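Local coordinates for gamma-glutamyltranspeptidase (Streptomyces lincolnensis, PDB 6J3A), which probably transfers or hydrolyses gamma-glutamyl groups, as an LmbA-like relative of gamma-glutamyltranspeptidase in the N-terminal nucleophile (Ntn) hydrolase superfamily, at residues 60-66 with 483-487; 75-79 with 478-482; 108-114 with 249-255; 421-425 with 435-439; 439-443 with 455-459. One frame throughout, in Å; residues are numbered along the deposited sequence.

How the contacts relate
From the N terminus, contact 1 opens first, at strand 61-66, and closes last, at 483-487, so its loop encloses all the others. Contact 2 starts on the neighbouring strand 73-77 and closes at 478-482, just before contact 1 does. Within that loop contact 3 runs from 108-114 to 249-255 and is complete before contact 4 begins. Contacts 4 and 5 follow each other and share S439, where the first ends and the second starts. Together they join the strands at the core to helix 111-122 and to the loops at the strand ends. Backbone pairs tie contact 1 to its neighbours: I63 O lies 2.8 Å from L75 N, and L64 N 2.8 Å from A435 O.

Contact 1 of 5, residues 60-66 with 483-487; sequences EVPILLA and LTPSI
Both backbones are extended and run the same way, their end-to-end directions only 5° apart. Strand residues 62-65 keep phi near -85 to -119° and psi near 121 to 146°; 483-487 begins as an extended loop, with T484 at -154/82°, and becomes strand at S486. The CA atoms of P62 and L483 are 6.6 Å apart, as are those of L64 and P485, and no hydrogen bond crosses, so the segments meet through side chains and not as strand partners. P62, L64 and A66 direct their CB atoms toward L483, P485 and I487, whereas V61, I63 and L65 point away onto helix 111-122. Strand 61-66 thus packs across the run leading into strand 486-490, consistent with the two facing sheets of the alpha-beta-beta-alpha Ntn sandwich. The ring of P62 sits between L483 and P485: P62 CD to L483 CB is 3.4 Å and P62 CB to P485 CD 3.7 Å. L64, with chi1 at -87° and chi2 t, places CD1 3.1 Å from P485 O and 4.1 Å from P485 CB. I487, in the mt rotamer, lays CD1 3.7 Å from L64 CB and 3.8 Å from A66 CB. At the other end E60 CB touches L483 CD1 at 3.9 Å, while the E60 carboxylate makes a salt bridge with R459. On the far side of 483-487, T484 and S486 hydrogen-bond to K272.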
# COMPACT_ATOMS: atom_id res chain seq x y z
N GLU A 60 -12.32 -23.62 -4.82
CA GLU A 60 -11.28 -24.45 -4.20
C GLU A 60 -10.22 -23.60 -3.57
O GLU A 60 -10.12 -22.42 -3.85
CB GLU A 60 -10.56 -25.27 -5.27
CG GLU A 60 -11.48 -26.14 -6.08
CD GLU A 60 -11.87 -25.60 -7.44
OE1 GLU A 60 -12.75 -26.25 -8.01
OE2 GLU A 60 -11.34 -24.58 -7.93
N VAL A 61 -9.40 -24.24 -2.74
CA VAL A 61 -8.21 -23.61 -2.19
C VAL A 61 -7.24 -24.65 -1.62
O VAL A 61 -7.64 -25.49 -0.82
CB VAL A 61 -8.56 -22.54 -1.11
CG1 VAL A 61 -9.24 -23.15 0.10
CG2 VAL A 61 -7.31 -21.79 -0.68
N PRO A 62 -5.96 -24.63 -2.05
CA PRO A 62 -4.87 -25.21 -1.25
C PRO A 62 -4.37 -24.21 -0.22
O PRO A 62 -4.11 -23.07 -0.56
CB PRO A 62 -3.76 -25.50 -2.27
CG PRO A 62 -4.30 -25.13 -3.61
CD PRO A 62 -5.51 -24.28 -3.41
N ILE A 63 -4.21 -24.64 1.03
CA ILE A 63 -3.66 -23.77 2.07
C ILE A 63 -2.37 -24.38 2.61
O ILE A 63 -2.35 -25.54 3.02
CB ILE A 63 -4.65 -23.56 3.23
CG1 ILE A 63 -6.02 -23.13 2.69
CG2 ILE A 63 -4.11 -22.52 4.20
CD1 ILE A 63 -7.13 -23.24 3.72
N LEU A 64 -1.30 -23.59 2.61
CA LEU A 64 -0.05 -23.94 3.28
C LEU A 64 0.04 -23.19 4.59
O LEU A 64 0.04 -21.97 4.60
CB LEU A 64 1.14 -23.53 2.42
CG LEU A 64 1.60 -24.55 1.38
CD1 LEU A 64 2.52 -23.88 0.39
CD2 LEU A 64 2.30 -25.72 2.05
N LEU A 65 0.15 -23.93 5.69
CA LEU A 65 0.26 -23.31 7.00
C LEU A 65 1.61 -23.67 7.63
O LEU A 65 2.15 -24.75 7.42
CB LEU A 65 -0.92 -23.69 7.90
CG LEU A 65 -1.38 -25.15 8.02
CD1 LEU A 65 -2.12 -25.35 9.34
CD2 LEU A 65 -2.28 -25.59 6.87
N ALA A 66 2.14 -22.72 8.39
CA ALA A 66 3.41 -22.89 9.09
C ALA A 66 3.26 -22.26 10.47
O ALA A 66 3.74 -21.15 10.69
CB ALA A 66 4.53 -22.21 8.33
N LEU A 483 -3.68 -24.43 -8.75
CA LEU A 483 -3.57 -23.67 -7.51
C LEU A 483 -2.39 -24.16 -6.69
O LEU A 483 -2.34 -25.33 -6.31
CB LEU A 483 -4.86 -23.80 -6.70
CG LEU A 483 -6.17 -23.60 -7.49
CD1 LEU A 483 -7.34 -23.55 -6.53
CD2 LEU A 483 -6.12 -22.37 -8.41
N THR A 484 -1.46 -23.26 -6.39
CA THR A 484 -0.17 -23.65 -5.87
C THR A 484 0.49 -22.56 -5.02
O THR A 484 1.39 -21.85 -5.49
CB THR A 484 0.75 -24.14 -7.00
OG1 THR A 484 2.04 -24.44 -6.45
CG2 THR A 484 0.88 -23.12 -8.14
N PRO A 485 0.09 -22.46 -3.75
CA PRO A 485 0.79 -21.55 -2.84
C PRO A 485 2.17 -22.08 -2.44
O PRO A 485 2.49 -23.25 -2.69
CB PRO A 485 -0.13 -21.47 -1.62
CG PRO A 485 -0.92 -22.72 -1.64
CD PRO A 485 -0.96 -23.23 -3.06
N SER A 486 2.97 -21.23 -1.81
CA SER A 486 4.34 -21.57 -1.40
C SER A 486 4.63 -21.10 0.01
O SER A 486 4.09 -20.09 0.47
CB SER A 486 5.37 -20.90 -2.32
OG SER A 486 5.08 -21.14 -3.69
N ILE A 487 5.46 -21.88 0.69
CA ILE A 487 6.13 -21.43 1.90
C ILE A 487 7.61 -21.77 1.76
O ILE A 487 7.96 -22.88 1.35
CB ILE A 487 5.49 -22.04 3.18
CG1 ILE A 487 4.16 -21.36 3.47
CG2 ILE A 487 6.43 -21.89 4.37
CD1 ILE A 487 3.47 -21.77 4.75

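Contact 2 of 5, residues 75-79 with 478-482; sequences LCGQG and RPRTT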
# COMPACT_ATOMS: atom_id res chain seq x y z
N LEU A 75 -3.30 -28.03 3.90
CA LEU A 75 -4.72 -28.26 4.11
C LEU A 75 -5.40 -28.26 2.74
O LEU A 75 -5.53 -27.22 2.10
CB LEU A 75 -5.33 -27.22 5.05
CG LEU A 75 -6.85 -27.24 5.26
CD1 LEU A 75 -7.40 -28.64 5.50
CD2 LEU A 75 -7.21 -26.34 6.43
N CYS A 76 -5.78 -29.45 2.29
CA CYS A 76 -6.33 -29.66 0.97
C CYS A 76 -7.80 -29.31 0.94
O CYS A 76 -8.64 -30.01 1.53
CB CYS A 76 -6.16 -31.10 0.52
SG CYS A 76 -6.94 -31.40 -1.09
N GLY A 77 -8.11 -28.23 0.23
CA GLY A 77 -9.48 -27.83 -0.07
C GLY A 77 -9.78 -27.91 -1.55
O GLY A 77 -10.63 -27.17 -2.04
N GLN A 78 -9.05 -28.75 -2.27
CA GLN A 78 -9.38 -29.08 -3.64
C GLN A 78 -10.34 -30.27 -3.64
O GLN A 78 -10.00 -31.35 -3.17
CB GLN A 78 -8.14 -29.42 -4.43
CG GLN A 78 -8.42 -29.93 -5.83
CD GLN A 78 -9.12 -28.89 -6.68
OE1 GLN A 78 -8.53 -27.88 -7.05
NE2 GLN A 78 -10.40 -29.14 -6.97
N GLY A 79 -11.53 -30.05 -4.17
CA GLY A 79 -12.54 -31.08 -4.19
C GLY A 79 -12.32 -32.11 -5.28
O GLY A 79 -11.48 -31.92 -6.18
N ARG A 478 -9.15 -35.83 -7.17
CA ARG A 478 -8.99 -34.41 -7.49
C ARG A 478 -8.53 -34.26 -8.91
O ARG A 478 -7.71 -35.04 -9.38
CB ARG A 478 -7.93 -33.72 -6.63
CG ARG A 478 -8.20 -33.70 -5.14
CD ARG A 478 -7.42 -34.81 -4.48
NE ARG A 478 -6.70 -34.39 -3.30
CZ ARG A 478 -5.61 -34.99 -2.82
NH1 ARG A 478 -5.04 -34.51 -1.73
NH2 ARG A 478 -5.07 -36.05 -3.41
N PRO A 479 -9.01 -33.22 -9.59
CA PRO A 479 -8.35 -32.89 -10.84
C PRO A 479 -6.96 -32.32 -10.55
O PRO A 479 -6.67 -31.86 -9.43
CB PRO A 479 -9.25 -31.82 -11.45
CG PRO A 479 -9.87 -31.16 -10.27
CD PRO A 479 -10.02 -32.21 -9.22
N ARG A 480 -6.12 -32.36 -11.57
CA ARG A 480 -4.79 -31.80 -11.47
C ARG A 480 -4.89 -30.28 -11.49
O ARG A 480 -5.07 -29.67 -12.55
CB ARG A 480 -3.93 -32.32 -12.62
CG ARG A 480 -2.45 -32.17 -12.39
CD ARG A 480 -1.88 -31.15 -13.33
NE ARG A 480 -1.76 -31.69 -14.69
CZ ARG A 480 -1.89 -30.98 -15.81
NH1 ARG A 480 -1.74 -31.60 -16.98
NH2 ARG A 480 -2.18 -29.67 -15.79
N THR A 481 -4.77 -29.67 -10.31
CA THR A 481 -5.17 -28.27 -10.10
C THR A 481 -3.98 -27.30 -10.24
O THR A 481 -2.86 -27.63 -9.82
CB THR A 481 -5.90 -28.11 -8.74
OG1 THR A 481 -6.51 -26.82 -8.67
CG2 THR A 481 -4.99 -28.31 -7.54
N THR A 482 -4.23 -26.13 -10.84
CA THR A 482 -3.17 -25.11 -11.03
C THR A 482 -2.81 -24.34 -9.75
O THR A 482 -1.76 -23.71 -9.69
CB THR A 482 -3.53 -24.10 -12.13
OG1 THR A 482 -4.88 -23.64 -11.94
CG2 THR A 482 -3.37 -24.73 -13.50
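L75 lies within strand 73-77, which runs in the central sheet between 61-66 and 256-265 and here meets the loop leading into strand 486-490; its side chain leaves the contact to the residues that follow. C76 turns its CB toward R478, and with chi1 t its SG receives a weak hydrogen bond from R478 NH1 at 3.7 Å (156° at the hydrogen). The same sulfur takes a second weak one from Q78 N, at 3.6 Å. G77 continues the chain without touching 478-482. Q78 does most of the work on this side, with 81 Å² of its surface covered. Its CG packs 3.8 Å from R478 CG, its O lies 3.6 Å from that same R478 CG, and its amide is split between two tasks: OE1 accepts a hydrogen bond from T481 OG1 at 2.8 Å, while NE2 donates to G79 O at 3.1 Å, curling the side chain back to the carbonyl of the following residue. G79 O in turn lies 3.4 Å from P479 CD. The guanidinium of R478 has stronger partners beyond these segments: salt bridges to E258 and D322 and a cation-pi contact with W276. The chemistry implies that one short side-chain hydrogen bond, Q78 to T481, joins the chain just after strand 73-77 to the 478-482 loop, while the cysteine sulfur merely supplements an arginine whose charge is balanced by acids.

Contact 3 of 5, residues 108-114 with 249-255; sequences VPGAFDA and DLAGWSA
Segment 108-114 is in polyproline II-like conformation at V108 (phi/psi -59/129) and P109 (phi/psi -61/126), bends at G110 (phi/psi -113/-22) and enters helix 111-122. Segment 249-255 ends helix 247-252 and continues extended from W253 (phi/psi -95/134). The CA atoms of V108 and L250 are 6.5 Å apart, those of A114 and A255 5.1 Å. The main bump is the W253 indole, with chi1 t and chi2 at 91°, set obliquely in a hollow lined by V108, P109, G110 and D113. W253 CH2 lies 3.3 Å from G110 CA, where a CB would be only 3.1 Å from that ring atom, so the bare glycine provides the floor. W253 CZ3 is 3.8 Å from D113 CB. In return V108 CG1 enters the notch between L250 CD2 (3.8 Å) and W253 CB (3.9 Å), and A255 CB settles against A114 CA at 3.6 Å. D113, chi1 -162°, accepts A255 N on OD2 at 2.8 Å (166°), while its OD1 makes a salt bridge with R213. The contact joins the start of helix 111-122 to the loop between helix 247-252 and strand 256-265; A111 and A114 also rest on V61 of strand 61-66, consistent with the outer helical layer of an alpha-beta-beta-alpha sandwich.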
# COMPACT_ATOMS: atom_id res chain seq x y z
N VAL A 108 -16.49 -31.30 -6.64
CA VAL A 108 -17.17 -31.07 -5.35
C VAL A 108 -16.56 -29.79 -4.76
O VAL A 108 -15.35 -29.67 -4.71
CB VAL A 108 -16.96 -32.25 -4.35
CG1 VAL A 108 -17.55 -31.92 -2.98
CG2 VAL A 108 -17.58 -33.54 -4.86
N PRO A 109 -17.39 -28.82 -4.34
CA PRO A 109 -16.79 -27.60 -3.77
C PRO A 109 -15.96 -27.87 -2.52
O PRO A 109 -16.46 -28.49 -1.59
CB PRO A 109 -18.00 -26.73 -3.44
CG PRO A 109 -19.04 -27.16 -4.42
CD PRO A 109 -18.82 -28.63 -4.66
N GLY A 110 -14.71 -27.43 -2.53
CA GLY A 110 -13.76 -27.76 -1.46
C GLY A 110 -13.30 -26.63 -0.56
O GLY A 110 -12.84 -26.86 0.56
N ALA A 111 -13.41 -25.39 -1.05
CA ALA A 111 -12.92 -24.23 -0.32
C ALA A 111 -13.61 -24.01 1.02
O ALA A 111 -12.95 -23.76 2.02
CB ALA A 111 -13.06 -22.99 -1.19
N PHE A 112 -14.93 -24.10 1.04
CA PHE A 112 -15.65 -23.79 2.26
C PHE A 112 -15.21 -24.66 3.43
O PHE A 112 -14.85 -24.14 4.49
CB PHE A 112 -17.16 -23.91 2.10
CG PHE A 112 -17.90 -23.52 3.34
CD1 PHE A 112 -18.15 -22.20 3.62
CD2 PHE A 112 -18.31 -24.49 4.25
CE1 PHE A 112 -18.82 -21.83 4.78
CE2 PHE A 112 -18.98 -24.13 5.41
CZ PHE A 112 -19.23 -22.80 5.68
N ASP A 113 -15.25 -25.97 3.24
CA ASP A 113 -14.88 -26.90 4.31
C ASP A 113 -13.43 -26.69 4.77
O ASP A 113 -13.13 -26.78 5.96
CB ASP A 113 -15.08 -28.36 3.90
CG ASP A 113 -15.12 -29.29 5.09
OD1 ASP A 113 -16.10 -29.23 5.87
OD2 ASP A 113 -14.16 -30.09 5.27
N ALA A 114 -12.55 -26.40 3.81
CA ALA A 114 -11.15 -26.09 4.10
C ALA A 114 -10.99 -24.90 5.03
O ALA A 114 -10.25 -24.98 6.00
CB ALA A 114 -10.39 -25.85 2.81
N ASP A 249 -22.30 -37.10 -2.78
CA ASP A 249 -20.94 -36.59 -3.11
C ASP A 249 -20.55 -35.51 -2.11
O ASP A 249 -19.43 -35.50 -1.58
CB ASP A 249 -20.86 -35.96 -4.51
CG ASP A 249 -20.97 -36.98 -5.63
OD1 ASP A 249 -20.17 -37.93 -5.68
OD2 ASP A 249 -21.83 -36.80 -6.51
N LEU A 250 -21.48 -34.58 -1.87
CA LEU A 250 -21.28 -33.49 -0.92
C LEU A 250 -21.20 -33.99 0.50
O LEU A 250 -20.28 -33.63 1.21
CB LEU A 250 -22.39 -32.44 -1.01
CG LEU A 250 -22.56 -31.77 -2.37
CD1 LEU A 250 -23.57 -30.65 -2.23
CD2 LEU A 250 -21.26 -31.22 -2.94
N ALA A 251 -22.14 -34.84 0.89
CA ALA A 251 -22.20 -35.38 2.26
C ALA A 251 -20.92 -36.14 2.68
O ALA A 251 -20.51 -36.09 3.85
CB ALA A 251 -23.43 -36.28 2.41
N GLY A 252 -20.28 -36.81 1.73
CA GLY A 252 -19.09 -37.62 2.00
C GLY A 252 -17.74 -36.91 2.04
O GLY A 252 -16.79 -37.43 2.61
N TRP A 253 -17.66 -35.72 1.44
CA TRP A 253 -16.36 -35.06 1.22
C TRP A 253 -16.02 -34.06 2.31
O TRP A 253 -16.83 -33.24 2.70
CB TRP A 253 -16.28 -34.37 -0.16
CG TRP A 253 -14.89 -33.85 -0.45
CD1 TRP A 253 -13.88 -34.51 -1.09
CD2 TRP A 253 -14.36 -32.58 -0.07
NE1 TRP A 253 -12.76 -33.72 -1.14
CE2 TRP A 253 -13.03 -32.53 -0.52
CE3 TRP A 253 -14.89 -31.47 0.61
CZ2 TRP A 253 -12.21 -31.41 -0.32
CZ3 TRP A 253 -14.08 -30.37 0.82
CH2 TRP A 253 -12.75 -30.35 0.35
N SER A 254 -14.78 -34.13 2.78
CA SER A 254 -14.20 -33.19 3.72
C SER A 254 -12.85 -32.77 3.19
O SER A 254 -12.20 -33.52 2.45
CB SER A 254 -13.99 -33.84 5.08
OG SER A 254 -15.22 -34.10 5.73
N ALA A 255 -12.43 -31.58 3.58
CA ALA A 255 -11.06 -31.16 3.36
C ALA A 255 -10.16 -32.00 4.26
O ALA A 255 -10.56 -32.42 5.35
CB ALA A 255 -10.92 -29.69 3.68

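Contact 4 of 5, residues 421-425 with 435-439; sequences TCHLD and AATPS
Backbone hydrogen bonds hold this antiparallel hairpin pair, whose directions differ by 163°, and the rotamers decide how the gaps between them are filled. The chain is extended throughout, with T437 at -121/79° before P438. T421 (chi1 m) and S439 (chi1 t) bring OG1 and OG into a 2.7 Å hydrogen bond, and T421 CG2 touches T437 CG2 (also chi1 m) at 3.4 Å. L424, with chi1 at 84° and chi2 t, folds CD2 back to A436 CB at 3.8 Å. C422, chi1 m, sets CB 4.2 Å from P438 CG. L424 and A436 form a hydrogen-bonded pair (A436 N to L424 O 3.0 Å; L424 N to A436 O 3.1 Å, A436 O being less certainly placed); D425 and A435 form a non-hydrogen-bonded pair, CA atoms 4.5 Å apart. Beyond the strands C422 N donates a hydrogen bond to P438 O, 2.8 Å. T421 follows an unmodelled gap, consistent with the nucleophile threonine that self-cleavage exposes in this family. Strand 433-436 has 61-66 as its other neighbour; H423 and D425 meet strand 590-594, and helix 506-519 lies against T421 and T437.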
# COMPACT_ATOMS: atom_id res chain seq x y z
N THR A 421 -8.24 -16.88 -10.32
CA THR A 421 -7.67 -17.17 -9.01
C THR A 421 -7.33 -15.90 -8.20
O THR A 421 -7.01 -14.85 -8.77
CB THR A 421 -6.44 -18.08 -9.18
OG1 THR A 421 -6.84 -19.28 -9.85
CG2 THR A 421 -5.80 -18.42 -7.84
N CYS A 422 -7.41 -16.03 -6.88
CA CYS A 422 -6.91 -15.04 -5.92
C CYS A 422 -5.77 -15.61 -5.08
O CYS A 422 -5.48 -16.81 -5.13
CB CYS A 422 -8.04 -14.60 -5.00
SG CYS A 422 -9.49 -14.00 -5.91
N HIS A 423 -5.12 -14.74 -4.30
CA HIS A 423 -4.15 -15.19 -3.31
C HIS A 423 -4.12 -14.30 -2.08
O HIS A 423 -4.36 -13.10 -2.18
CB HIS A 423 -2.75 -15.27 -3.90
CG HIS A 423 -1.79 -16.05 -3.05
ND1 HIS A 423 -0.97 -15.45 -2.11
CD2 HIS A 423 -1.55 -17.37 -2.97
CE1 HIS A 423 -0.26 -16.39 -1.51
NE2 HIS A 423 -0.60 -17.56 -2.00
N LEU A 424 -3.83 -14.89 -0.92
CA LEU A 424 -3.51 -14.11 0.26
C LEU A 424 -2.45 -14.82 1.12
O LEU A 424 -2.41 -16.06 1.17
CB LEU A 424 -4.76 -13.75 1.06
CG LEU A 424 -5.36 -14.73 2.06
CD1 LEU A 424 -6.44 -14.04 2.86
CD2 LEU A 424 -5.93 -15.93 1.34
N ASP A 425 -1.58 -14.02 1.75
CA ASP A 425 -0.58 -14.49 2.72
C ASP A 425 -0.77 -13.72 4.00
O ASP A 425 -1.10 -12.53 3.96
CB ASP A 425 0.84 -14.18 2.26
CG ASP A 425 1.16 -14.75 0.92
OD1 ASP A 425 1.30 -15.99 0.85
OD2 ASP A 425 1.30 -13.97 -0.04
N ALA A 435 -0.29 -19.34 3.58
CA ALA A 435 -0.30 -18.95 2.15
C ALA A 435 -1.39 -19.76 1.47
O ALA A 435 -1.35 -21.00 1.49
CB ALA A 435 1.04 -19.20 1.50
N ALA A 436 -2.37 -19.08 0.87
CA ALA A 436 -3.52 -19.76 0.27
C ALA A 436 -3.78 -19.20 -1.11
O ALA A 436 -3.67 -18.00 -1.32
CB ALA A 436 -4.76 -19.58 1.13
N THR A 437 -4.17 -20.08 -2.02
CA THR A 437 -4.46 -19.71 -3.40
C THR A 437 -5.91 -20.12 -3.69
O THR A 437 -6.13 -21.15 -4.28
CB THR A 437 -3.47 -20.42 -4.35
OG1 THR A 437 -2.14 -20.01 -4.01
CG2 THR A 437 -3.71 -20.07 -5.80
N PRO A 438 -6.89 -19.31 -3.24
CA PRO A 438 -8.28 -19.67 -3.52
C PRO A 438 -8.74 -19.28 -4.92
O PRO A 438 -8.32 -18.25 -5.45
CB PRO A 438 -9.07 -18.90 -2.45
CG PRO A 438 -8.24 -17.70 -2.21
CD PRO A 438 -6.82 -18.17 -2.31
N SER A 439 -9.62 -20.09 -5.48
CA SER A 439 -10.02 -19.95 -6.87
C SER A 439 -11.30 -20.72 -7.12
O SER A 439 -11.81 -21.40 -6.24
CB SER A 439 -8.92 -20.51 -7.77
OG SER A 439 -9.21 -20.32 -9.14

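Contact 5 of 5, residues 439-443 with 455-459; sequences SGGWL and PLGTR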
# COMPACT_ATOMS: atom_id res chain seq x y z
N SER A 439 -9.62 -20.09 -5.48
CA SER A 439 -10.02 -19.95 -6.87
C SER A 439 -11.30 -20.72 -7.12
O SER A 439 -11.81 -21.40 -6.24
CB SER A 439 -8.92 -20.51 -7.77
OG SER A 439 -9.21 -20.32 -9.14
N GLY A 440 -11.82 -20.58 -8.34
CA GLY A 440 -12.99 -21.33 -8.80
C GLY A 440 -14.30 -20.77 -8.27
O GLY A 440 -14.33 -20.05 -7.27
N GLY A 441 -15.39 -21.13 -8.95
CA GLY A 441 -16.72 -20.62 -8.62
C GLY A 441 -16.87 -19.18 -9.05
O GLY A 441 -17.65 -18.44 -8.45
N TRP A 442 -16.15 -18.81 -10.10
CA TRP A 442 -16.22 -17.46 -10.66
C TRP A 442 -17.49 -17.28 -11.48
O TRP A 442 -18.13 -18.26 -11.88
CB TRP A 442 -14.97 -17.10 -11.48
CG TRP A 442 -14.51 -18.08 -12.50
CD1 TRP A 442 -15.18 -18.49 -13.62
CD2 TRP A 442 -13.25 -18.76 -12.52
NE1 TRP A 442 -14.41 -19.38 -14.33
CE2 TRP A 442 -13.23 -19.57 -13.67
CE3 TRP A 442 -12.13 -18.75 -11.67
CZ2 TRP A 442 -12.13 -20.38 -13.99
CZ3 TRP A 442 -11.04 -19.56 -11.99
CH2 TRP A 442 -11.05 -20.36 -13.14
N LEU A 443 -17.84 -16.02 -11.72
CA LEU A 443 -19.16 -15.66 -12.26
C LEU A 443 -19.41 -16.03 -13.72
O LEU A 443 -20.56 -16.17 -14.11
CB LEU A 443 -19.45 -14.17 -12.07
CG LEU A 443 -18.61 -13.11 -12.83
CD1 LEU A 443 -19.09 -12.80 -14.25
CD2 LEU A 443 -18.57 -11.81 -12.03
N PRO A 455 -22.15 -19.33 -8.16
CA PRO A 455 -22.16 -20.55 -8.95
C PRO A 455 -21.21 -21.65 -8.46
O PRO A 455 -20.37 -21.43 -7.59
CB PRO A 455 -21.68 -20.06 -10.31
CG PRO A 455 -20.75 -18.94 -10.00
CD PRO A 455 -21.13 -18.38 -8.66
N LEU A 456 -21.37 -22.82 -9.06
CA LEU A 456 -20.43 -23.92 -8.94
C LEU A 456 -19.14 -23.69 -9.75
O LEU A 456 -19.09 -22.86 -10.68
CB LEU A 456 -21.08 -25.22 -9.41
CG LEU A 456 -22.10 -25.82 -8.44
CD1 LEU A 456 -23.08 -26.73 -9.18
CD2 LEU A 456 -21.41 -26.59 -7.33
N GLY A 457 -18.12 -24.46 -9.38
CA GLY A 457 -16.80 -24.36 -9.98
C GLY A 457 -16.69 -25.05 -11.32
O GLY A 457 -17.68 -25.53 -11.86
N THR A 458 -15.47 -25.07 -11.86
CA THR A 458 -15.20 -25.67 -13.17
C THR A 458 -13.84 -26.36 -13.24
O THR A 458 -13.20 -26.38 -14.31
CB THR A 458 -15.24 -24.59 -14.26
OG1 THR A 458 -14.29 -23.57 -13.95
CG2 THR A 458 -16.65 -23.98 -14.40
N ARG A 459 -13.39 -26.95 -12.13
CA ARG A 459 -12.00 -27.45 -12.05
C ARG A 459 -11.80 -28.80 -12.75
O ARG A 459 -10.68 -29.10 -13.18
CB ARG A 459 -11.51 -27.52 -10.61
CG ARG A 459 -9.99 -27.59 -10.42
CD ARG A 459 -9.24 -26.36 -10.91
NE ARG A 459 -9.73 -25.13 -10.28
CZ ARG A 459 -9.26 -23.91 -10.50
NH1 ARG A 459 -8.27 -23.70 -11.35
NH2 ARG A 459 -9.81 -22.88 -9.86
O HOH W 1 -18.78 -19.77 -6.01
O HOH W 2 -15.43 -21.49 -11.89
O HOH W 3 -17.81 -20.78 -12.25
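This is a buried loop-to-loop contact, partly bridged by water, between the stretch leaving strand 433-436 and the one that begins at P455 and runs on from strand 454-455. Their directions differ by 137°. The CA traces are nearest at G441 and G457, 4.0 Å apart; G441 N lies 3.7 Å from G457 CA. Positive phi at G440 (78°) and G441 (74°) suits residues without a side chain, and a CB on G440 would be 3.4 Å from R459 NH2. Three waters fill the gaps. Water 1 donates to G441 O (3.0 Å) and P455 O (2.8 Å), water 3 to W442 O (2.6 Å) and L456 O (2.9 Å), while water 2 accepts from G441 N at 3.0 Å and hydrogen-bonds T458 OG1 at 3.1 Å. Direct packing adds P455 CG against W442 O at 3.3 Å and W442 CZ2 3.9 Å from T458 OG1. The one direct hydrogen bond runs from R459 NH2 to S439 OG, 2.7 Å, and R459 NE forms a salt bridge with E60. S439 OG, bonded to T421 OG1 as well, carries this network to T421, probably the N-terminal nucleophile as in gamma-glutamyltranspeptidases.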